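Local coordinates for T-cell surface glycoprotein YE1/48 (Mus musculus, PDB 1QO3), which serves as an inhibitory receptor on natural killer cells, recognising H-2d class I molecules through this C-type lectin-like domain and so preventing cell lysis, at residues C[53-56]-C[57-60]. The protein carries 1 engineered substitution. Sequence-based numbering, arbitrary orientation.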
loop_
_atom_site.group_PDB
_atom_site.type_symbol
_atom_site.label_atom_id
_atom_site.label_comp_id
_atom_site.label_asym_id
_atom_site.label_seq_id
_atom_site.Cartn_x
_atom_site.Cartn_y
_atom_site.Cartn_z
ATOM N N ASP C 53 -17.924 11.821 17.385
ATOM C CA ASP C 53 -19.294 11.331 17.263
ATOM C C ASP C 53 -19.538 9.844 17.017
ATOM O O ASP C 53 -20.609 9.333 17.353
ATOM C CB ASP C 53 -20.030 12.149 16.196
ATOM C CG ASP C 53 -19.868 13.649 16.398
ATOM O OD1 ASP C 53 -20.023 14.126 17.543
ATOM O OD2 ASP C 53 -19.584 14.358 15.412
ATOM N N ASP C 54 -18.574 9.147 16.426
ATOM C CA ASP C 54 -18.740 7.720 16.166
ATOM C C ASP C 54 -17.423 6.999 15.889
ATOM O O ASP C 54 -16.371 7.626 15.781
ATOM C CB ASP C 54 -19.721 7.502 14.996
ATOM C CG ASP C 54 -19.353 8.298 13.751
ATOM O OD1 ASP C 54 -18.222 8.146 13.231
ATOM O OD2 ASP C 54 -20.209 9.076 13.281
ATOM N N GLU C 55 -17.490 5.675 15.787
ATOM C CA GLU C 55 -16.312 4.857 15.523
ATOM C C GLU C 55 -15.662 5.233 14.191
ATOM O O GLU C 55 -14.435 5.283 14.091
ATOM C CB GLU C 55 -16.688 3.368 15.514
ATOM C CG GLU C 55 -17.080 2.802 16.880
ATOM C CD GLU C 55 -15.881 2.468 17.775
ATOM O OE1 GLU C 55 -14.726 2.495 17.284
ATOM O OE2 GLU C 55 -16.101 2.167 18.974
ATOM N N ASP C 56 -16.478 5.491 13.172
ATOM C CA ASP C 56 -15.946 5.862 11.860
ATOM C C ASP C 56 -15.094 7.135 11.921
ATOM O O ASP C 56 -14.003 7.191 11.344
ATOM C CB ASP C 56 -17.072 6.070 10.844
ATOM C CG ASP C 56 -17.851 4.789 10.545
ATOM O OD1 ASP C 56 -17.275 3.680 10.633
ATOM O OD2 ASP C 56 -19.044 4.904 10.196
ATOM N N GLU C 57 -15.587 8.158 12.614
ATOM C CA GLU C 57 -14.839 9.402 12.717
ATOM C C GLU C 57 -13.515 9.147 13.438
ATOM O O GLU C 57 -12.475 9.654 13.026
ATOM C CB GLU C 57 -15.664 10.478 13.450
ATOM C CG GLU C 57 -14.877 11.758 13.734
ATOM C CD GLU C 57 -15.701 12.852 14.398
ATOM O OE1 GLU C 57 -16.703 12.538 15.076
ATOM O OE2 GLU C 57 -15.331 14.030 14.252
ATOM N N LEU C 58 -13.554 8.353 14.506
ATOM C CA LEU C 58 -12.340 8.033 15.258
ATOM C C LEU C 58 -11.327 7.323 14.363
ATOM O O LEU C 58 -10.125 7.626 14.386
ATOM C CB LEU C 58 -12.671 7.129 16.445
ATOM C CG LEU C 58 -11.447 6.590 17.199
ATOM C CD1 LEU C 58 -10.616 7.763 17.711
ATOM C CD2 LEU C 58 -11.889 5.686 18.356
ATOM N N LYS C 59 -11.837 6.380 13.578
ATOM C CA LYS C 59 -11.043 5.578 12.652
ATOM C C LYS C 59 -10.293 6.476 11.669
ATOM O O LYS C 59 -9.075 6.364 11.510
ATOM C CB LYS C 59 -11.976 4.637 11.889
ATOM C CG LYS C 59 -11.375 3.309 11.480
ATOM C CD LYS C 59 -12.489 2.362 11.030
ATOM C CE LYS C 59 -11.954 0.982 10.707
ATOM N NZ LYS C 59 -13.036 0.034 10.303
ATOM N N PHE C 60 -11.021 7.372 11.012
ATOM C CA PHE C 60 -10.374 8.254 10.069
ATOM C C PHE C 60 -9.354 9.163 10.741
ATOM O O PHE C 60 -8.231 9.294 10.260
ATOM C CB PHE C 60 -11.378 9.138 9.338
ATOM C CG PHE C 60 -10.719 10.223 8.556
ATOM C CD1 PHE C 60 -10.081 9.936 7.354
ATOM C CD2 PHE C 60 -10.606 11.503 9.088
ATOM C CE1 PHE C 60 -9.327 10.908 6.696
ATOM C CE2 PHE C 60 -9.857 12.477 8.441
ATOM C CZ PHE C 60 -9.216 12.181 7.245
#
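Asp54 N-caps helix 55-64 of the C-type lectin-like fold by accepting from Glu57 N. Its OD1 lies 2.7 Å from Glu57 N, and this capping bond occupies an amide of the first turn. A chi1 of 52° sets the carboxylate between Asp54's own N and carbonyl carbon, folded back over the helix start. Glu57 reaches in the reverse direction. With CG opposite the backbone N (chi1 173°) and the chain extended beyond it, its carboxylate runs back toward the residue before the cap, and OE1 accepts from Asp53 N at 2.7 Å in a nearly straight bond. The two side chains cross at about a right angle, each gripping a backbone N-H of the other's segment.

Glu57 is buried, and its charge is answered from strand 24-30: OE2 meets Lys24 NZ in a salt bridge and bonds Tyr26 OH. Lys24 also pairs with Asp53 OD2, which probably eases the repulsion where that oxygen comes within 3.4 Å of Glu57 OE1.

Asp56 has an exposed side chain that points away from 57-60 overall. Regular helical bonding begins with Leu58 N to Asp54 O at 3.2 Å; Lys59 N then donates to Glu55 O, and Phe60 N reaches Asp56 O at 3.0 Å.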